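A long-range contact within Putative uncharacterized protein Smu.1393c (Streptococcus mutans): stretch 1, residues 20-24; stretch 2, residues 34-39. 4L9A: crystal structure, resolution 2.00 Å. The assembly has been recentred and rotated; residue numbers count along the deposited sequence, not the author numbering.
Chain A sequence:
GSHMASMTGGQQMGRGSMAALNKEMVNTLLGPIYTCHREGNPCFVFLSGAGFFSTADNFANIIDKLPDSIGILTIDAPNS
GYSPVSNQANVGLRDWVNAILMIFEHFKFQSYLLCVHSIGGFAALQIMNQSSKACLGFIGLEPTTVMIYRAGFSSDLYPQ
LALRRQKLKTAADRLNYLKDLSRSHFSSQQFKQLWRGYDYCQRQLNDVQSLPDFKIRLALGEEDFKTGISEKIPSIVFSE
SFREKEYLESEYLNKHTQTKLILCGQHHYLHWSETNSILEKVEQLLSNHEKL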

ATOM      1  N   ALA A  20      -1.607 -17.127 -12.930  1.00 61.43           N
ATOM      2  CA  ALA A  20      -0.634 -16.612 -11.975  1.00 67.49           C
ATOM      3  C   ALA A  20      -0.113 -15.250 -12.422  1.00 63.48           C
ATOM      4  O   ALA A  20      -0.539 -14.723 -13.451  1.00 70.34           O
ATOM      5  CB  ALA A  20       0.518 -17.593 -11.799  1.00 71.03           C
ATOM      6  N   LEU A  21       0.806 -14.683 -11.643  1.00 44.76           N
ATOM      7  CA  LEU A  21       1.348 -13.363 -11.941  1.00 36.27           C
ATOM      8  C   LEU A  21       2.738 -13.468 -12.565  1.00 39.59           C
ATOM      9  O   LEU A  21       3.545 -14.301 -12.162  1.00 42.59           O
ATOM     10  CB  LEU A  21       1.426 -12.508 -10.668  1.00 29.98           C
ATOM     11  CG  LEU A  21       0.188 -11.764 -10.146  1.00 30.19           C
ATOM     12  CD1 LEU A  21      -1.116 -12.398 -10.549  1.00 37.17           C
ATOM     13  CD2 LEU A  21       0.283 -11.564  -8.628  1.00 35.78           C
ATOM     14  N   ASN A  22       3.016 -12.606 -13.535  1.00 39.24           N
ATOM     15  CA  ASN A  22       4.347 -12.534 -14.128  1.00 33.46           C
ATOM     16  C   ASN A  22       5.257 -11.599 -13.332  1.00 35.62           C
ATOM     17  O   ASN A  22       4.920 -10.435 -13.072  1.00 31.21           O
ATOM     18  CB  ASN A  22       4.258 -12.094 -15.587  1.00 35.24           C
ATOM     19  CG  ASN A  22       3.368 -13.003 -16.411  1.00 56.07           C
ATOM     20  OD1 ASN A  22       3.470 -14.230 -16.329  1.00 66.89           O
ATOM     21  ND2 ASN A  22       2.477 -12.407 -17.203  1.00 56.31           N
ATOM     22  N   LYS A  23       6.408 -12.127 -12.932  1.00 31.42           N
ATOM     23  CA  LYS A  23       7.396 -11.366 -12.185  1.00 32.49           C
ATOM     24  C   LYS A  23       8.320 -10.651 -13.165  1.00 35.08           C
ATOM     25  O   LYS A  23       8.768 -11.243 -14.146  1.00 33.58           O
ATOM     26  CB  LYS A  23       8.206 -12.308 -11.290  1.00 37.18           C
ATOM     27  CG  LYS A  23       7.338 -13.197 -10.398  1.00 42.27           C
ATOM     28  CD  LYS A  23       8.171 -14.174  -9.583  1.00 51.87           C
ATOM     29  CE  LYS A  23       7.291 -15.063  -8.712  1.00 58.32           C
ATOM     30  NZ  LYS A  23       8.099 -16.074  -7.965  1.00 63.59           N
ATOM     31  N   GLU A  24       8.600  -9.379 -12.909  1.00 31.81           N
ATOM     32  CA  GLU A  24       9.505  -8.626 -13.768  1.00 36.70           C
ATOM     33  C   GLU A  24      10.178  -7.476 -13.038  1.00 34.55           C
ATOM     34  O   GLU A  24       9.512  -6.677 -12.358  1.00 27.80           O
ATOM     35  CB  GLU A  24       8.761  -8.093 -14.997  1.00 37.55           C
ATOM     36  CG  GLU A  24       9.630  -7.292 -15.968  1.00 41.49           C
ATOM     37  CD  GLU A  24       8.839  -6.759 -17.157  1.00 45.93           C
ATOM     38  OE1 GLU A  24       7.645  -7.107 -17.289  1.00 45.97           O
ATOM     39  OE2 GLU A  24       9.407  -5.985 -17.956  1.00 45.14           O
TER
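Stretch 2 34-39: YTCHRE

Stretch 2 lies beside stretch 1 as an antiparallel strand. Its residues 34-38 are extended, with phi from -145° to -73° and psi from 128° to 156°. Strand 22-24 faces them. The two N-to-C directions make an angle of 151°, and the axes approach to 4.7 Å. The register pairs N22 with H37, K23 with C36 and E24 with T35, at CA-CA distances of 5.1, 4.5 and 5.3 Å.

L21, E24 and H37 are the most heavily covered residues. H37 is held by its backbone. N22 N donates to H37 O at 2.9 Å, and H37 N donates to N22 O at 2.9 Å. Its side chain, chi1 t, lies on the same face of the sheet as those of N22, E24 and T35. A water joins the first pair here, 3.2 Å from N22 ND2 and 2.8 Å from H37 ND1.

E24 forms the other hydrogen-bonded pair. E24 N donates to T35 O at 2.9 Å. E24 O accepts twice from T35, from N at 2.9 Å and from OG1 at 2.8 Å. The p rotamer of T35 thus adds a side-chain bond to the backbone pairing. A second water donates to N22 O at 2.6 Å and to T35 OG1 at 2.8 Å.

L21 precedes the strand and makes apolar contact. Its CB is 4.0 Å from C36 CB, and its CD1 is 4.2 Å from R38 CB.

Between the two hydrogen-bonded pairs, K23 and C36 share the other face. Their strands approach closely enough for CA-H...O contacts: C36 CA to N22 O at 3.2 Å, and K23 CA to T35 O at 3.4 Å. K23 CD also reaches Y34 OH at 3.4 Å, although the end of the lysine leads away.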

ATOM      1  N   TYR A  34      10.936  -4.356  -8.596  1.00 26.64           N
ATOM      2  CA  TYR A  34      10.215  -5.617  -8.711  1.00 27.90           C
ATOM      3  C   TYR A  34       8.703  -5.428  -8.852  1.00 28.35           C
ATOM      4  O   TYR A  34       8.053  -4.740  -8.044  1.00 20.02           O
ATOM      5  CB  TYR A  34      10.519  -6.475  -7.494  1.00 26.21           C
ATOM      6  CG  TYR A  34       9.871  -7.843  -7.473  1.00 24.58           C
ATOM      7  CD1 TYR A  34      10.473  -8.922  -8.114  1.00 33.09           C
ATOM      8  CD2 TYR A  34       8.690  -8.067  -6.763  1.00 25.98           C
ATOM      9  CE1 TYR A  34       9.909 -10.177  -8.077  1.00 31.22           C
ATOM     10  CE2 TYR A  34       8.116  -9.331  -6.710  1.00 29.47           C
ATOM     11  CZ  TYR A  34       8.733 -10.380  -7.373  1.00 30.41           C
ATOM     12  OH  TYR A  34       8.181 -11.638  -7.339  1.00 31.41           O
ATOM     13  N   THR A  35       8.149  -6.049  -9.882  1.00 21.05           N
ATOM     14  CA  THR A  35       6.713  -6.009 -10.123  1.00 23.54           C
ATOM     15  C   THR A  35       6.162  -7.400 -10.374  1.00 28.95           C
ATOM     16  O   THR A  35       6.894  -8.298 -10.804  1.00 31.92           O
ATOM     17  CB  THR A  35       6.366  -5.157 -11.357  1.00 21.88           C
ATOM     18  OG1 THR A  35       6.886  -5.785 -12.529  1.00 27.78           O
ATOM     19  CG2 THR A  35       6.948  -3.745 -11.245  1.00 23.76           C
ATOM     20  N   CYS A  36       4.866  -7.563 -10.112  1.00 27.78           N
ATOM     21  CA  CYS A  36       4.123  -8.747 -10.514  1.00 25.58           C
ATOM     22  C   CYS A  36       2.902  -8.269 -11.271  1.00 28.63           C
ATOM     23  O   CYS A  36       2.237  -7.328 -10.844  1.00 29.58           O
ATOM     24  CB  CYS A  36       3.690  -9.568  -9.303  1.00 27.07           C
ATOM     25  SG  CYS A  36       5.053 -10.150  -8.298  1.00 33.31           S
ATOM     26  N   HIS A  37       2.585  -8.922 -12.381  1.00 25.44           N
ATOM     27  CA  HIS A  37       1.624  -8.350 -13.317  1.00 32.91           C
ATOM     28  C   HIS A  37       0.729  -9.376 -14.013  1.00 37.43           C
ATOM     29  O   HIS A  37       1.170 -10.466 -14.369  1.00 36.61           O
ATOM     30  CB  HIS A  37       2.377  -7.525 -14.368  1.00 34.58           C
ATOM     31  CG  HIS A  37       1.516  -7.043 -15.494  1.00 37.07           C
ATOM     32  ND1 HIS A  37       1.433  -7.703 -16.700  1.00 39.89           N
ATOM     33  CD2 HIS A  37       0.703  -5.966 -15.598  1.00 40.27           C
ATOM     34  CE1 HIS A  37       0.610  -7.051 -17.503  1.00 40.19           C
ATOM     35  NE2 HIS A  37       0.154  -5.993 -16.858  1.00 44.51           N
ATOM     36  N   ARG A  38      -0.528  -9.001 -14.207  1.00 31.70           N
ATOM     37  CA  ARG A  38      -1.486  -9.803 -14.955  1.00 38.92           C
ATOM     38  C   ARG A  38      -2.197  -8.862 -15.906  1.00 42.02           C
ATOM     39  O   ARG A  38      -2.613  -7.769 -15.513  1.00 36.53           O
ATOM     40  CB  ARG A  38      -2.511 -10.432 -14.004  1.00 41.75           C
ATOM     41  CG  ARG A  38      -3.494 -11.363 -14.672  1.00 50.32           C
ATOM     42  CD  ARG A  38      -4.281 -12.144 -13.646  1.00 48.45           C
ATOM     43  NE  ARG A  38      -5.463 -11.423 -13.172  1.00 45.44           N
ATOM     44  CZ  ARG A  38      -6.090 -11.705 -12.034  1.00 44.30           C
ATOM     45  NH1 ARG A  38      -5.629 -12.673 -11.250  1.00 44.14           N
ATOM     46  NH2 ARG A  38      -7.170 -11.014 -11.668  1.00 38.70           N
ATOM     47  N   GLU A  39      -2.337  -9.276 -17.158  1.00 35.64           N
ATOM     48  CA  GLU A  39      -3.055  -8.475 -18.139  1.00 37.95           C
ATOM     49  C   GLU A  39      -4.514  -8.321 -17.766  1.00 38.37           C
ATOM     50  O   GLU A  39      -5.083  -9.161 -17.074  1.00 46.14           O
ATOM     51  CB  GLU A  39      -2.961  -9.109 -19.533  1.00 50.42           C
ATOM     52  CG  GLU A  39      -1.738  -8.684 -20.318  1.00 57.69           C
ATOM     53  CD  GLU A  39      -1.705  -7.187 -20.565  1.00 63.52           C
ATOM     54  OE1 GLU A  39      -2.763  -6.531 -20.415  1.00 71.36           O
ATOM     55  OE2 GLU A  39      -0.620  -6.664 -20.899  1.00 64.80           O
TER
HETATM   56  O   HOH W   1       5.494  -7.969 -13.693  1.00 27.89           O
HETATM   57  O   HOH W   2       3.373  -9.419 -17.684  1.00 41.30           O
HETATM   58  O   HOH W   3      10.357 -13.881  -6.649  1.00 48.14           O